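YaeQ family protein (Pseudomonas syringae pv. tomato, PDB 2OT9) is of unknown function but belongs to the YaeQ family of the PDDEXK nuclease-like clan and has a pocket that holds meso-tartaric acid in the crystal. Local coordinates at residues 5-10 and 26-31. Sequence-based numbering, arbitrary orientation.
Sequences STTYKF and KQTIAR
Thr6 to Phe10 pair with Gln27 to Arg31 in the open-end half of a beta hairpin, strands 6-16 and 21-31, where antiparallel backbone bonding is joined by side-chain contacts on both faces. Strand 21-31 is the outermost strand on this side of the mixed sheet; strand 6-16 has strand 147-155 on its other flank. Thr6-Arg31, Tyr8-Ile29 and Phe10-Gln27 are the hydrogen-bonded pairs, alternating with the non-hydrogen-bonded pairs Thr7-Ala30 and Lys9-Thr28. The bond from Tyr8 N to Ile29 O (2.9 Å) is almost linear. The Thr6-Arg31 pair keeps a good bond from Arg31 N to Thr6 O, 2.8 Å, while the return bond from Thr6 N to Arg31 O is weak. Tyr8, Phe10, Ile29 and Arg31 share the face on which helix 37-49 packs: Ile29 and Arg31 both touch Met40. There the delta methyl of Ile29 presses on the root of the Phe10 side chain, Ile29 CD1 to Phe10 CB 3.4 Å, and the Phe10 ring meets Trp150 edge-to-face. The other face, with Thr7, Lys9, Thr28 and Ala30, is largely exposed. On it the methyls of Thr7 and Thr28 meet, CG2 to CG2 3.7 Å. A bend at chi2 (-93°) puts Lys9 CD beside Thr28 OG1; the chain continues alongside, and NZ makes only a long, weak bond to that oxygen. Arg31, extended from CG to NE, runs obliquely past the Tyr8 ring, its CD 3.3 Å from Tyr8 CE2. Its NE is held by the carbonyl of Glu35, which helps fix the guanidinium, turned 49° from the ring. In the guanidinium plane, Arg31 NH1 donates to Tyr8 OH at 2.6 Å.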
loop_
_atom_site.group_PDB
_atom_site.type_symbol
_atom_site.label_atom_id
_atom_site.label_comp_id
_atom_site.label_asym_id
_atom_site.label_seq_id
_atom_site.Cartn_x
_atom_site.Cartn_y
_atom_site.Cartn_z
ATOM N N SER A 5 -0.986 5.708 19.840
ATOM C CA SER A 5 -1.365 5.896 18.433
ATOM C C SER A 5 -0.718 7.158 17.856
ATOM O O SER A 5 -1.264 8.258 17.992
ATOM C CB SER A 5 -2.892 5.992 18.297
ATOM O OG SER A 5 -3.274 6.381 16.980
ATOM N N THR A 6 0.435 6.995 17.206
ATOM C CA THR A 6 1.237 8.139 16.762
ATOM C C THR A 6 0.657 8.766 15.486
ATOM O O THR A 6 0.321 8.059 14.538
ATOM C CB THR A 6 2.728 7.763 16.521
ATOM O OG1 THR A 6 3.103 6.632 17.316
ATOM C CG2 THR A 6 3.620 8.915 16.878
ATOM N N THR A 7 0.515 10.092 15.493
ATOM C CA THR A 7 0.073 10.833 14.307
ATOM C C THR A 7 1.278 11.253 13.465
ATOM O O THR A 7 2.243 11.823 13.986
ATOM C CB THR A 7 -0.760 12.064 14.688
ATOM O OG1 THR A 7 -1.886 11.640 15.463
ATOM C CG2 THR A 7 -1.260 12.793 13.451
ATOM N N TYR A 8 1.225 10.931 12.172
ATOM C CA TYR A 8 2.253 11.330 11.227
ATOM C C TYR A 8 1.646 12.224 10.149
ATOM O O TYR A 8 0.481 12.074 9.795
ATOM C CB TYR A 8 2.862 10.103 10.549
ATOM C CG TYR A 8 3.751 9.263 11.431
ATOM C CD1 TYR A 8 5.135 9.285 11.277
ATOM C CD2 TYR A 8 3.214 8.446 12.413
ATOM C CE1 TYR A 8 5.966 8.503 12.085
ATOM C CE2 TYR A 8 4.035 7.673 13.226
ATOM C CZ TYR A 8 5.407 7.698 13.044
ATOM O OH TYR A 8 6.215 6.920 13.837
ATOM N N LYS A 9 2.456 13.134 9.633
ATOM C CA LYS A 9 2.085 13.960 8.494
ATOM C C LYS A 9 2.911 13.518 7.291
ATOM O O LYS A 9 4.143 13.459 7.371
ATOM C CB LYS A 9 2.363 15.425 8.806
ATOM C CG LYS A 9 1.621 15.957 10.051
ATOM C CD LYS A 9 0.293 16.601 9.673
ATOM C CE LYS A 9 -0.594 16.826 10.889
ATOM N NZ LYS A 9 -1.734 17.729 10.527
ATOM N N PHE A 10 2.226 13.211 6.189
ATOM C CA PHE A 10 2.846 12.735 4.965
ATOM C C PHE A 10 2.745 13.852 3.929
ATOM O O PHE A 10 1.641 14.335 3.636
ATOM C CB PHE A 10 2.099 11.491 4.496
ATOM C CG PHE A 10 2.660 10.826 3.259
ATOM C CD1 PHE A 10 4.029 10.681 3.058
ATOM C CD2 PHE A 10 1.794 10.233 2.348
ATOM C CE1 PHE A 10 4.510 9.997 1.936
ATOM C CE2 PHE A 10 2.275 9.553 1.235
ATOM C CZ PHE A 10 3.634 9.432 1.032
ATOM N N LYS A 26 -0.844 16.277 0.812
ATOM C CA LYS A 26 -0.593 16.105 2.233
ATOM C C LYS A 26 -1.652 15.168 2.793
ATOM O O LYS A 26 -2.829 15.265 2.438
ATOM C CB LYS A 26 -0.641 17.444 2.955
ATOM C CG LYS A 26 0.505 18.367 2.586
ATOM C CD LYS A 26 0.652 19.479 3.584
ATOM C CE LYS A 26 1.693 20.483 3.135
ATOM N NZ LYS A 26 1.734 21.635 4.076
ATOM N N GLN A 27 -1.228 14.235 3.634
ATOM C CA GLN A 27 -2.144 13.338 4.325
ATOM C C GLN A 27 -1.743 13.232 5.777
ATOM O O GLN A 27 -0.552 13.206 6.091
ATOM C CB GLN A 27 -2.091 11.933 3.715
ATOM C CG GLN A 27 -2.869 11.771 2.426
ATOM C CD GLN A 27 -4.366 11.837 2.638
ATOM O OE1 GLN A 27 -5.091 12.400 1.816
ATOM N NE2 GLN A 27 -4.839 11.281 3.750
ATOM N N THR A 28 -2.738 13.178 6.658
ATOM C CA THR A 28 -2.510 12.842 8.052
ATOM C C THR A 28 -2.764 11.342 8.216
ATOM O O THR A 28 -3.739 10.804 7.681
ATOM C CB THR A 28 -3.408 13.696 8.978
ATOM O OG1 THR A 28 -2.972 15.062 8.921
ATOM C CG2 THR A 28 -3.324 13.212 10.424
ATOM N N ILE A 29 -1.865 10.660 8.912
ATOM C CA ILE A 29 -1.990 9.216 9.113
ATOM C C ILE A 29 -1.865 8.857 10.589
ATOM O O ILE A 29 -0.962 9.324 11.282
ATOM C CB ILE A 29 -0.933 8.426 8.319
ATOM C CG1 ILE A 29 -0.946 8.840 6.851
ATOM C CG2 ILE A 29 -1.196 6.919 8.424
ATOM C CD1 ILE A 29 0.394 9.249 6.392
ATOM N N ALA A 30 -2.807 8.048 11.058
ATOM C CA ALA A 30 -2.770 7.507 12.400
ATOM C C ALA A 30 -2.044 6.164 12.357
ATOM O O ALA A 30 -2.393 5.274 11.573
ATOM C CB ALA A 30 -4.172 7.340 12.934
ATOM N N ARG A 31 -1.015 6.042 13.186
ATOM C CA ARG A 31 -0.249 4.823 13.279
ATOM C C ARG A 31 -0.643 4.065 14.547
ATOM O O ARG A 31 -0.381 4.510 15.648
ATOM C CB ARG A 31 1.226 5.158 13.301
ATOM C CG ARG A 31 2.101 3.966 13.178
ATOM C CD ARG A 31 3.511 4.386 13.497
ATOM N NE ARG A 31 4.293 3.237 13.865
ATOM C CZ ARG A 31 5.534 3.279 14.315
ATOM N NH1 ARG A 31 6.162 4.434 14.449
ATOM N NH2 ARG A 31 6.141 2.143 14.630
#